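PDB 2D4A: malate dehydrogenase from Aeropyrum pernix, which catalyses the reversible oxidation of (S)-malate to oxaloacetate with NAD or NADP as cofactor, working more efficiently with NADP, and also oxidises tartrate. Local coordinates for residues M19-D24 with T232-K237; E63-S68 with K104-D109; S141-S146 with R242-S247; N165-G170 with R181-G186. All blocks are in the same frame, centred on the assembly; numbering follows the deposited sequence.

Interaction 1. Residues M19-D24 with T232-K237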
loop_
_atom_site.group_PDB
_atom_site.type_symbol
_atom_site.label_atom_id
_atom_site.label_comp_id
_atom_site.label_asym_id
_atom_site.label_seq_id
_atom_site.Cartn_x
_atom_site.Cartn_y
_atom_site.Cartn_z
ATOM N N MET B 19 -5.577 4.917 9.379
ATOM C CA MET B 19 -4.550 4.147 10.065
ATOM C C MET B 19 -3.906 3.191 9.046
ATOM O O MET B 19 -2.698 2.965 9.069
ATOM C CB MET B 19 -5.184 3.382 11.240
ATOM C CG MET B 19 -4.281 2.367 11.945
ATOM S SD MET B 19 -4.098 0.798 11.048
ATOM C CE MET B 19 -5.627 -0.009 11.509
ATOM N N MET B 20 -4.718 2.643 8.144
ATOM C CA MET B 20 -4.230 1.738 7.108
ATOM C C MET B 20 -3.143 2.434 6.293
ATOM O O MET B 20 -2.031 1.939 6.194
ATOM C CB MET B 20 -5.372 1.340 6.164
ATOM C CG MET B 20 -6.518 0.528 6.774
ATOM S SD MET B 20 -6.057 -1.158 7.170
ATOM C CE MET B 20 -5.509 -1.771 5.569
ATOM N N ARG B 21 -3.475 3.587 5.721
ATOM C CA ARG B 21 -2.546 4.362 4.900
ATOM C C ARG B 21 -1.371 5.021 5.646
ATOM O O ARG B 21 -0.445 5.510 5.008
ATOM C CB ARG B 21 -3.317 5.449 4.152
ATOM C CG ARG B 21 -4.319 4.936 3.130
ATOM C CD ARG B 21 -3.618 4.538 1.847
ATOM N NE ARG B 21 -4.491 3.858 0.889
ATOM C CZ ARG B 21 -5.366 4.464 0.095
ATOM N NH1 ARG B 21 -5.503 5.785 0.134
ATOM N NH2 ARG B 21 -6.095 3.744 -0.747
ATOM N N GLY B 22 -1.415 5.056 6.976
ATOM C CA GLY B 22 -0.340 5.664 7.742
ATOM C C GLY B 22 0.163 7.007 7.231
ATOM O O GLY B 22 1.362 7.256 7.232
ATOM N N TYR B 23 -0.721 7.897 6.807
ATOM C CA TYR B 23 -0.244 9.173 6.294
ATOM C C TYR B 23 0.309 10.103 7.356
ATOM O O TYR B 23 1.095 10.996 7.053
ATOM C CB TYR B 23 -1.350 9.924 5.569
ATOM C CG TYR B 23 -1.930 9.256 4.351
ATOM C CD1 TYR B 23 -1.145 8.950 3.244
ATOM C CD2 TYR B 23 -3.304 9.044 4.261
ATOM C CE1 TYR B 23 -1.724 8.466 2.074
ATOM C CE2 TYR B 23 -3.888 8.563 3.102
ATOM C CZ TYR B 23 -3.097 8.280 2.010
ATOM O OH TYR B 23 -3.690 7.855 0.848
ATOM N N ASP B 24 -0.089 9.916 8.601
ATOM C CA ASP B 24 0.378 10.828 9.630
ATOM C C ASP B 24 -0.224 10.346 10.931
ATOM O O ASP B 24 -0.901 9.321 10.957
ATOM C CB ASP B 24 -0.104 12.249 9.265
ATOM C CG ASP B 24 0.229 13.296 10.314
ATOM O OD1 ASP B 24 1.037 13.012 11.231
ATOM O OD2 ASP B 24 -0.322 14.419 10.201
ATOM N N THR B 232 -9.008 13.116 -0.012
ATOM C CA THR B 232 -8.812 14.511 0.342
ATOM C C THR B 232 -7.518 14.679 1.133
ATOM O O THR B 232 -6.713 15.560 0.837
ATOM C CB THR B 232 -9.986 15.010 1.186
ATOM O OG1 THR B 232 -11.198 14.836 0.442
ATOM C CG2 THR B 232 -9.807 16.475 1.541
ATOM N N VAL B 233 -7.315 13.828 2.134
ATOM C CA VAL B 233 -6.110 13.923 2.947
ATOM C C VAL B 233 -4.847 13.684 2.136
ATOM O O VAL B 233 -3.846 14.402 2.279
ATOM C CB VAL B 233 -6.120 12.924 4.126
ATOM C CG1 VAL B 233 -4.775 12.969 4.857
ATOM C CG2 VAL B 233 -7.244 13.285 5.085
ATOM N N GLU B 234 -4.886 12.677 1.276
ATOM C CA GLU B 234 -3.721 12.376 0.459
ATOM C C GLU B 234 -3.420 13.526 -0.507
ATOM O O GLU B 234 -2.265 13.838 -0.763
ATOM C CB GLU B 234 -3.964 11.086 -0.314
ATOM C CG GLU B 234 -2.833 10.686 -1.226
ATOM C CD GLU B 234 -3.216 9.510 -2.077
ATOM O OE1 GLU B 234 -3.224 8.381 -1.545
ATOM O OE2 GLU B 234 -3.528 9.715 -3.273
ATOM N N ALA B 235 -4.473 14.156 -1.019
ATOM C CA ALA B 235 -4.330 15.257 -1.955
ATOM C C ALA B 235 -3.604 16.461 -1.358
ATOM O O ALA B 235 -2.821 17.132 -2.042
ATOM C CB ALA B 235 -5.695 15.672 -2.477
ATOM N N ILE B 236 -3.868 16.730 -0.080
ATOM C CA ILE B 236 -3.266 17.853 0.656
ATOM C C ILE B 236 -1.799 17.560 1.020
ATOM O O ILE B 236 -0.893 18.348 0.708
ATOM C CB ILE B 236 -4.084 18.143 1.949
ATOM C CG1 ILE B 236 -5.560 18.377 1.572
ATOM C CG2 ILE B 236 -3.509 19.349 2.680
ATOM C CD1 ILE B 236 -6.535 18.361 2.769
ATOM N N LYS B 237 -1.584 16.419 1.674
ATOM C CA LYS B 237 -0.250 15.984 2.088
ATOM C C LYS B 237 0.734 15.931 0.917
ATOM O O LYS B 237 1.937 16.122 1.099
ATOM C CB LYS B 237 -0.319 14.595 2.728
ATOM C CG LYS B 237 -1.000 14.550 4.085
ATOM C CD LYS B 237 -0.151 15.219 5.144
ATOM C CE LYS B 237 -0.847 15.229 6.490
ATOM N NZ LYS B 237 0.058 15.751 7.554
#

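Interaction 2. Residues E63-S68 with K104-D109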
loop_
_atom_site.group_PDB
_atom_site.type_symbol
_atom_site.label_atom_id
_atom_site.label_comp_id
_atom_site.label_asym_id
_atom_site.label_seq_id
_atom_site.Cartn_x
_atom_site.Cartn_y
_atom_site.Cartn_z
ATOM N N GLU B 63 -8.792 21.229 23.228
ATOM C CA GLU B 63 -7.559 22.004 23.180
ATOM C C GLU B 63 -6.411 21.158 22.648
ATOM O O GLU B 63 -5.342 21.677 22.341
ATOM C CB GLU B 63 -7.203 22.519 24.571
ATOM C CG GLU B 63 -8.003 23.721 25.003
ATOM C CD GLU B 63 -8.653 23.518 26.350
ATOM O OE1 GLU B 63 -8.666 24.485 27.156
ATOM O OE2 GLU B 63 -9.162 22.394 26.593
ATOM N N ASP B 64 -6.636 19.855 22.530
ATOM C CA ASP B 64 -5.595 18.974 22.030
ATOM C C ASP B 64 -5.531 18.883 20.518
ATOM O O ASP B 64 -4.883 17.981 20.001
ATOM C CB ASP B 64 -5.762 17.567 22.588
ATOM C CG ASP B 64 -5.650 17.527 24.084
ATOM O OD1 ASP B 64 -4.991 18.422 24.652
ATOM O OD2 ASP B 64 -6.205 16.599 24.696
ATOM N N MET B 65 -6.191 19.801 19.812
ATOM C CA MET B 65 -6.186 19.780 18.352
ATOM C C MET B 65 -5.290 20.859 17.765
ATOM O O MET B 65 -5.235 21.020 16.548
ATOM C CB MET B 65 -7.608 19.960 17.793
ATOM C CG MET B 65 -8.067 21.423 17.672
ATOM S SD MET B 65 -9.671 21.743 16.823
ATOM C CE MET B 65 -10.821 21.814 18.211
ATOM N N ARG B 66 -4.599 21.608 18.619
ATOM C CA ARG B 66 -3.727 22.672 18.127
ATOM C C ARG B 66 -2.492 22.059 17.479
ATOM O O ARG B 66 -1.906 21.110 17.997
ATOM C CB ARG B 66 -3.315 23.586 19.274
ATOM C CG ARG B 66 -2.379 22.927 20.240
ATOM C CD ARG B 66 -2.621 23.398 21.641
ATOM N NE ARG B 66 -1.870 22.570 22.570
ATOM C CZ ARG B 66 -2.011 22.612 23.886
ATOM N NH1 ARG B 66 -2.886 23.448 24.434
ATOM N NH2 ARG B 66 -1.278 21.810 24.646
ATOM N N GLY B 67 -2.097 22.603 16.340
ATOM C CA GLY B 67 -0.949 22.058 15.654
ATOM C C GLY B 67 -1.383 21.111 14.556
ATOM O O GLY B 67 -0.537 20.472 13.930
ATOM N N SER B 68 -2.692 21.012 14.318
ATOM C CA SER B 68 -3.218 20.131 13.268
ATOM C C SER B 68 -3.288 20.839 11.926
ATOM O O SER B 68 -3.795 21.951 11.818
ATOM C CB SER B 68 -4.632 19.637 13.595
ATOM O OG SER B 68 -4.695 18.961 14.828
ATOM N N LYS B 104 -11.894 27.620 15.735
ATOM C CA LYS B 104 -11.508 29.029 15.701
ATOM C C LYS B 104 -10.479 29.424 16.758
ATOM O O LYS B 104 -9.658 30.316 16.530
ATOM C CB LYS B 104 -12.767 29.908 15.840
ATOM C CG LYS B 104 -12.516 31.408 15.682
ATOM C CD LYS B 104 -13.657 32.150 14.974
ATOM C CE LYS B 104 -14.464 33.001 15.931
ATOM N NZ LYS B 104 -15.237 32.115 16.850
ATOM N N ALA B 105 -10.518 28.745 17.903
ATOM C CA ALA B 105 -9.614 29.028 19.013
ATOM C C ALA B 105 -8.350 28.168 19.106
ATOM O O ALA B 105 -7.324 28.630 19.618
ATOM C CB ALA B 105 -10.386 28.933 20.324
ATOM N N TYR B 106 -8.403 26.935 18.603
ATOM C CA TYR B 106 -7.247 26.045 18.708
ATOM C C TYR B 106 -6.570 25.598 17.424
ATOM O O TYR B 106 -5.479 25.031 17.484
ATOM C CB TYR B 106 -7.631 24.803 19.511
ATOM C CG TYR B 106 -8.396 25.122 20.767
ATOM C CD1 TYR B 106 -7.821 25.881 21.780
ATOM C CD2 TYR B 106 -9.702 24.674 20.939
ATOM C CE1 TYR B 106 -8.526 26.184 22.935
ATOM C CE2 TYR B 106 -10.415 24.971 22.088
ATOM C CZ TYR B 106 -9.821 25.725 23.082
ATOM O OH TYR B 106 -10.530 26.005 24.225
ATOM N N ALA B 107 -7.191 25.844 16.275
ATOM C CA ALA B 107 -6.590 25.427 15.013
ATOM C C ALA B 107 -6.827 26.406 13.868
ATOM O O ALA B 107 -7.278 26.018 12.788
ATOM C CB ALA B 107 -7.087 24.042 14.633
ATOM N N LYS B 108 -6.490 27.672 14.116
ATOM C CA LYS B 108 -6.646 28.772 13.156
ATOM C C LYS B 108 -6.099 28.534 11.749
ATOM O O LYS B 108 -6.719 28.900 10.753
ATOM C CB LYS B 108 -5.973 30.033 13.702
ATOM C CG LYS B 108 -6.568 30.581 14.968
ATOM C CD LYS B 108 -5.903 31.896 15.366
ATOM C CE LYS B 108 -6.577 32.507 16.600
ATOM N NZ LYS B 108 -8.014 32.857 16.372
ATOM N N ASP B 109 -4.927 27.924 11.680
ATOM C CA ASP B 109 -4.249 27.680 10.414
ATOM C C ASP B 109 -4.577 26.351 9.723
ATOM O O ASP B 109 -4.058 26.071 8.640
ATOM C CB ASP B 109 -2.750 27.797 10.677
ATOM C CG ASP B 109 -2.369 27.240 12.039
ATOM O OD1 ASP B 109 -1.321 27.649 12.606
ATOM O OD2 ASP B 109 -3.134 26.377 12.541
#

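Interaction 3. Residues S141-S146 with R242-S247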
loop_
_atom_site.group_PDB
_atom_site.type_symbol
_atom_site.label_atom_id
_atom_site.label_comp_id
_atom_site.label_asym_id
_atom_site.label_seq_id
_atom_site.Cartn_x
_atom_site.Cartn_y
_atom_site.Cartn_z
ATOM N N SER B 141 -18.691 16.308 -0.920
ATOM C CA SER B 141 -19.893 15.921 -1.658
ATOM C C SER B 141 -19.667 15.271 -2.978
ATOM O O SER B 141 -19.998 14.094 -3.313
ATOM C CB SER B 141 -20.792 17.161 -1.835
ATOM O OG SER B 141 -20.116 18.236 -2.440
ATOM N N GLY B 142 -19.014 15.907 -3.885
ATOM C CA GLY B 142 -18.758 15.476 -5.255
ATOM C C GLY B 142 -17.989 14.183 -5.501
ATOM O O GLY B 142 -18.350 13.406 -6.391
ATOM N N ILE B 143 -16.923 13.948 -4.743
ATOM C CA ILE B 143 -16.135 12.732 -4.914
ATOM C C ILE B 143 -17.077 11.542 -4.783
ATOM O O ILE B 143 -17.166 10.724 -5.695
ATOM C CB ILE B 143 -14.982 12.648 -3.860
ATOM C CG1 ILE B 143 -13.907 13.686 -4.194
ATOM C CG2 ILE B 143 -14.369 11.241 -3.825
ATOM C CD1 ILE B 143 -12.869 13.869 -3.102
ATOM N N LEU B 144 -17.809 11.461 -3.674
ATOM C CA LEU B 144 -18.734 10.350 -3.488
ATOM C C LEU B 144 -19.840 10.286 -4.546
ATOM O O LEU B 144 -20.220 9.189 -4.955
ATOM C CB LEU B 144 -19.355 10.384 -2.087
ATOM C CG LEU B 144 -20.299 9.225 -1.713
ATOM C CD1 LEU B 144 -19.676 7.861 -2.029
ATOM C CD2 LEU B 144 -20.612 9.347 -0.237
ATOM N N ASP B 145 -20.370 11.427 -4.992
ATOM C CA ASP B 145 -21.415 11.386 -6.024
ATOM C C ASP B 145 -20.820 10.800 -7.306
ATOM O O ASP B 145 -21.432 9.972 -7.982
ATOM C CB ASP B 145 -21.961 12.784 -6.349
ATOM C CG ASP B 145 -22.673 13.432 -5.175
ATOM O OD1 ASP B 145 -23.522 12.763 -4.531
ATOM O OD2 ASP B 145 -22.390 14.623 -4.912
ATOM N N SER B 146 -19.612 11.254 -7.619
ATOM C CA SER B 146 -18.888 10.822 -8.802
ATOM C C SER B 146 -18.565 9.316 -8.770
ATOM O O SER B 146 -18.678 8.623 -9.782
ATOM C CB SER B 146 -17.611 11.659 -8.925
ATOM O OG SER B 146 -16.862 11.315 -10.071
ATOM N N ARG B 242 -4.839 18.108 -7.424
ATOM C CA ARG B 242 -5.833 17.255 -8.066
ATOM C C ARG B 242 -7.101 18.080 -8.235
ATOM O O ARG B 242 -7.324 19.083 -7.538
ATOM C CB ARG B 242 -6.163 16.021 -7.212
ATOM C CG ARG B 242 -5.165 14.876 -7.306
ATOM C CD ARG B 242 -4.900 14.219 -5.955
ATOM N NE ARG B 242 -5.227 12.799 -5.935
ATOM C CZ ARG B 242 -4.625 11.895 -5.164
ATOM N NH1 ARG B 242 -3.652 12.257 -4.341
ATOM N NH2 ARG B 242 -4.994 10.622 -5.200
ATOM N N ILE B 243 -7.919 17.663 -9.184
ATOM C CA ILE B 243 -9.186 18.310 -9.410
ATOM C C ILE B 243 -10.288 17.382 -8.934
ATOM O O ILE B 243 -10.511 16.344 -9.549
ATOM C CB ILE B 243 -9.423 18.585 -10.874
ATOM C CG1 ILE B 243 -8.390 19.596 -11.347
ATOM C CG2 ILE B 243 -10.874 19.110 -11.084
ATOM C CD1 ILE B 243 -8.616 20.100 -12.783
ATOM N N TYR B 244 -10.977 17.817 -7.990
ATOM C CA TYR B 244 -12.086 17.058 -7.383
ATOM C C TYR B 244 -13.248 18.019 -7.139
ATOM O O TYR B 244 -13.036 19.210 -6.917
ATOM C CB TYR B 244 -11.705 16.479 -6.010
ATOM C CG TYR B 244 -10.806 15.260 -5.986
ATOM C CD1 TYR B 244 -9.849 15.117 -4.983
ATOM C CD2 TYR B 244 -10.919 14.247 -6.940
ATOM C CE1 TYR B 244 -9.021 14.010 -4.926
ATOM C CE2 TYR B 244 -10.091 13.125 -6.894
ATOM C CZ TYR B 244 -9.141 13.015 -5.881
ATOM O OH TYR B 244 -8.297 11.923 -5.823
ATOM N N PRO B 245 -14.490 17.517 -7.199
ATOM C CA PRO B 245 -15.675 18.351 -6.963
ATOM C C PRO B 245 -15.910 18.398 -5.448
ATOM O O PRO B 245 -15.919 17.355 -4.791
ATOM C CB PRO B 245 -16.780 17.596 -7.696
ATOM C CG PRO B 245 -16.375 16.167 -7.492
ATOM C CD PRO B 245 -14.877 16.216 -7.773
ATOM N N TYR B 246 -16.079 19.604 -4.904
ATOM C CA TYR B 246 -16.299 19.834 -3.467
ATOM C C TYR B 246 -17.365 20.900 -3.311
ATOM O O TYR B 246 -17.567 21.702 -4.223
ATOM C CB TYR B 246 -15.023 20.379 -2.791
ATOM C CG TYR B 246 -13.946 19.363 -2.489
ATOM C CD1 TYR B 246 -14.048 18.521 -1.392
ATOM C CD2 TYR B 246 -12.845 19.216 -3.327
ATOM C CE1 TYR B 246 -13.090 17.554 -1.131
ATOM C CE2 TYR B 246 -11.875 18.247 -3.079
ATOM C CZ TYR B 246 -12.010 17.414 -1.978
ATOM O OH TYR B 246 -11.099 16.404 -1.755
ATOM N N SER B 247 -18.054 20.920 -2.175
ATOM C CA SER B 247 -19.034 21.979 -1.936
ATOM C C SER B 247 -18.208 23.111 -1.349
ATOM O O SER B 247 -17.612 22.982 -0.274
ATOM C CB SER B 247 -20.109 21.534 -0.946
ATOM O OG SER B 247 -20.936 20.548 -1.530
HETATM O O HOH W 1 -15.788 16.036 -2.483
#

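Interaction 4. Residues N165-G170 with R181-G186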
loop_
_atom_site.group_PDB
_atom_site.type_symbol
_atom_site.label_atom_id
_atom_site.label_comp_id
_atom_site.label_asym_id
_atom_site.label_seq_id
_atom_site.Cartn_x
_atom_site.Cartn_y
_atom_site.Cartn_z
ATOM N N ASN B 165 -15.293 7.928 -16.148
ATOM C CA ASN B 165 -15.016 9.303 -15.766
ATOM C C ASN B 165 -16.375 10.013 -15.682
ATOM O O ASN B 165 -16.957 10.361 -16.706
ATOM C CB ASN B 165 -14.122 9.919 -16.844
ATOM C CG ASN B 165 -13.836 11.388 -16.615
ATOM O OD1 ASN B 165 -13.752 12.162 -17.572
ATOM N ND2 ASN B 165 -13.668 11.782 -15.350
ATOM N N ALA B 166 -16.889 10.215 -14.470
ATOM C CA ALA B 166 -18.192 10.861 -14.307
ATOM C C ALA B 166 -18.133 12.278 -13.752
ATOM O O ALA B 166 -17.597 12.510 -12.669
ATOM C CB ALA B 166 -19.094 10.008 -13.423
ATOM N N ILE B 167 -18.704 13.224 -14.487
ATOM C CA ILE B 167 -18.709 14.615 -14.060
ATOM C C ILE B 167 -20.060 14.985 -13.424
ATOM O O ILE B 167 -21.117 14.757 -14.009
ATOM C CB ILE B 167 -18.384 15.540 -15.276
ATOM C CG1 ILE B 167 -16.925 15.328 -15.704
ATOM C CG2 ILE B 167 -18.651 16.999 -14.938
ATOM C CD1 ILE B 167 -15.900 15.630 -14.620
ATOM N N VAL B 168 -20.022 15.538 -12.217
ATOM C CA VAL B 168 -21.243 15.938 -11.524
ATOM C C VAL B 168 -21.106 17.372 -11.001
ATOM O O VAL B 168 -19.995 17.889 -10.881
ATOM C CB VAL B 168 -21.565 14.969 -10.341
ATOM C CG1 VAL B 168 -21.955 13.607 -10.877
ATOM C CG2 VAL B 168 -20.352 14.835 -9.418
ATOM N N LEU B 169 -22.233 18.016 -10.704
ATOM C CA LEU B 169 -22.234 19.393 -10.193
ATOM C C LEU B 169 -23.522 19.664 -9.426
ATOM O O LEU B 169 -24.408 18.814 -9.357
ATOM C CB LEU B 169 -22.176 20.405 -11.342
ATOM C CG LEU B 169 -20.992 20.524 -12.290
ATOM C CD1 LEU B 169 -21.448 21.226 -13.552
ATOM C CD2 LEU B 169 -19.850 21.259 -11.625
ATOM N N GLY B 170 -23.619 20.868 -8.873
ATOM C CA GLY B 170 -24.811 21.261 -8.156
ATOM C C GLY B 170 -24.659 21.360 -6.660
ATOM O O GLY B 170 -24.043 22.289 -6.143
ATOM N N ARG B 181 -22.687 14.906 -21.255
ATOM C CA ARG B 181 -22.014 15.481 -22.407
ATOM C C ARG B 181 -20.514 15.504 -22.140
ATOM O O ARG B 181 -19.703 15.396 -23.057
ATOM C CB ARG B 181 -22.516 16.905 -22.632
ATOM C CG ARG B 181 -21.948 17.617 -23.848
ATOM C CD ARG B 181 -22.651 18.948 -24.020
ATOM N NE ARG B 181 -22.224 19.906 -23.008
ATOM C CZ ARG B 181 -21.114 20.626 -23.102
ATOM N NH1 ARG B 181 -20.329 20.496 -24.166
ATOM N NH2 ARG B 181 -20.786 21.466 -22.132
ATOM N N LEU B 182 -20.141 15.630 -20.876
ATOM C CA LEU B 182 -18.732 15.691 -20.545
ATOM C C LEU B 182 -18.206 14.457 -19.832
ATOM O O LEU B 182 -17.125 14.490 -19.236
ATOM C CB LEU B 182 -18.461 16.928 -19.691
ATOM C CG LEU B 182 -18.805 18.303 -20.275
ATOM C CD1 LEU B 182 -18.609 19.339 -19.181
ATOM C CD2 LEU B 182 -17.934 18.625 -21.483
ATOM N N SER B 183 -18.963 13.367 -19.894
ATOM C CA SER B 183 -18.561 12.125 -19.233
ATOM C C SER B 183 -18.152 11.075 -20.252
ATOM O O SER B 183 -18.383 11.245 -21.442
ATOM C CB SER B 183 -19.707 11.587 -18.374
ATOM O OG SER B 183 -19.997 12.479 -17.310
ATOM N N SER B 184 -17.530 9.999 -19.796
ATOM C CA SER B 184 -17.123 8.966 -20.724
ATOM C C SER B 184 -16.678 7.684 -20.030
ATOM O O SER B 184 -16.630 7.609 -18.800
ATOM C CB SER B 184 -16.009 9.488 -21.635
ATOM O OG SER B 184 -14.922 9.962 -20.867
ATOM N N VAL B 185 -16.365 6.680 -20.845
ATOM C CA VAL B 185 -15.929 5.368 -20.381
ATOM C C VAL B 185 -14.824 4.862 -21.306
ATOM O O VAL B 185 -15.065 4.607 -22.485
ATOM C CB VAL B 185 -17.104 4.362 -20.417
ATOM C CG1 VAL B 185 -16.647 2.989 -19.939
ATOM C CG2 VAL B 185 -18.246 4.875 -19.563
ATOM N N GLY B 186 -13.616 4.717 -20.773
ATOM C CA GLY B 186 -12.512 4.247 -21.588
ATOM C C GLY B 186 -12.300 5.105 -22.822
ATOM O O GLY B 186 -11.753 4.635 -23.819
HETATM O O HOH W 2 -14.084 12.449 -20.262
#

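Interaction 1. Residues M19-D24 with T232-K237
Tyr23 OH is the best-held polar atom here, gripped by two hydrogen bonds. It gives its proton to Glu234, with Tyr23 OH 2.5 Å from Glu234 OE1, and accepts an N-H from Arg21, whose NH1 lies 2.8 Å from Tyr23 OH. The carboxylate offers OE1 through its anti lone pair and stands nearly square to the phenol ring, the planes 82° apart. Arg21 NH1 also sits 3.8 Å from Glu234 OE1, a long ion pair in which no N-H points at the oxygen. Behind it, Glu234 OE2 is paired with Arg242, so cationic groups near both oxygens would probably keep this buried acid ionised. The aliphatic root of Arg21 lies against the Tyr23 ring, its CB over one face toward the rim, while Val233 CG1 approaches Tyr23 CD2 at 4.2 Å. A second ion pair crosses further along: Lys237 NZ comes to Asp24 OD2 at 3.0 Å, from above the carboxylate plane. A phenylalanine in place of Tyr23 would remove the hydroxyl and would probably leave Glu234 OE1 and Arg21 NH1 without the atom that links them. Gly22, with positive phi, turns the chain out of helix 9-21 into this contact. The arrangement is an interdomain seam of the LDH/MDH fold, with helix 223-237 of the C-terminal domain lying against the first beta-alpha unit of the Rossmann-type NAD-binding domain.

Interaction 2. Residues E63-S68 with K104-D109
Aromatic packing dominates this contact. The Tyr106 ring lies under Glu63, whose CA stands 4.0 Å from the ring centroid and almost on its normal, 7° off, in a CH-pi contact. Glu63 CG reaches the same face nearer the phenol end, 3.3 Å from Tyr106 CE1, and the two side chains run side by side in the same direction. Ala105 CB covers the opposite face, so the ring is sandwiched between aliphatic groups. Apolar contacts come next. Met65 crosses Tyr106 at about a right angle: its CG is 3.9 Å from Tyr106 CB, its CE meets the ring edge, and its SD is 4.1 Å from Ala107 CB. No conventional hydrogen bond joins the segments; the polar element across them is a CA-H...O contact, with Arg66 CA 3.0 Å from Tyr106 O. Hydrogen bonds instead brace each segment from within. Met65 to Ser68 form a type II turn with Gly67 at its third position, and Ser68 OG donates to Met65 O at 2.7 Å, from above the carbonyl plane. Lys108 NZ likewise folds back onto Lys104 O. This is loop-against-helix-end packing of a Rossmann-type domain, where the chain about to enter strand 70-73 meets the end of helix 86-106, just before the neighbouring parallel strand 111-114.

Interaction 3. Residues S141-S146 with R242-S247
Helix 142-146 and strand 242-247 run at 109° between their N-to-C directions, their axes 7.2 Å apart at closest, with Gly142 set directly on Pro245. Pro245 CG packs on the Gly142 backbone just where a side chain would point, so a CB there would probably collide with the proline ring. Ile143 follows, its CD1 lying over one face of Tyr244, 4.1 Å from the ring centroid and displaced toward the rim; Arg242 CB covers the opposite face. The same methyl is 3.8 Å from Tyr246 CZ, so Ile143 packs on two tyrosines, and the Tyr246 hydroxyl is hydrogen-bonded to Thr232. In the C-terminal domain of the LDH/MDH fold this joins a helix start to strand 242-251 of the antiparallel sheet it forms with 260-268 and 271-275, beside the active site: the Ser141 side chain is about 4 Å from that of His172, the proton acceptor by similarity. A water completes the backbone junction, donating to Pro245 O at 2.7 Å and accepting from Ile143 N and, weakly, Ser141 N. Ser141 OG and Ser247 OG share a hydrogen bond of 2.6 Å, and Ser247 OG has a second partner in Asp120.

Interaction 4. Residues N165-G170 with R181-G186
Asn165 and Ser184 form an antiparallel hydrogen-bonded pair in which both backbone N-H groups and both carbonyls are used. Asn165 N reaches Ser184 O at 3.0 Å along a nearly straight bond, 172° at the hydrogen. In return, Ser184 N meets Asn165 O at 3.2 Å, lying in the plane of that carbonyl. Between the two segments, the next bond beyond this pair comes from a side chain: Ile167 N donates to Ser183 OG at 3.2 Å and 177°. That hydroxyl works in both directions, since it also gives its proton to Val179 O, and chi1 of -65°, with OG anti to the carbonyl carbon, points it at the Ile167 N-H. An alanine in place of Ser183 would remove this oxygen and would probably weaken the link between the Ile167 N-H and Val179 O that it bridges. The side chains of the pair are linked by water: it donates to Asn165 OD1 at 2.7 Å and is hydrogen-bonded to Ser184 OG at 2.7 Å. Ile167 CG1 rests against the Leu182 carbonyl, 3.6 Å from Leu182 O. A neighbouring subunit also packs here: its Ser184 touches Asn165, and its Asn165 touches Ser184. Ala166 points away from residues 181-186 toward Met149 of helix 142-157, and its carbonyl accepts from Ser146 OG of the same helix. In the antiparallel sheet of the C-terminal domain, strand 164-169 runs between 177-178 and 184-185, with helix 190-193 packed on Ser183 and Val185.

Overall arrangement
Interaction 3 lies deepest, with its centre about 8 Å from that of the chain, and it touches interaction 1 through helix 223-237 and strand 242-251, which follow each other in the chain. Interaction 4 adjoins interaction 3 through helix 142-157 and is also buried; both interaction 3 and interaction 4 touch the third subunit. Interaction 2 is the most exposed, about 38 Å from interaction 4 between centres, and belongs wholly to the NAD-binding domain. Chemistry follows place: ion pairs and a tyrosine hydrogen bond bridge the domains in interaction 1, van der Waals packing covers the surface turn of interaction 2, a glycine-proline fit with a water serves interaction 3, and main-chain bonds, with a serine hydroxyl and a water, hold interaction 4.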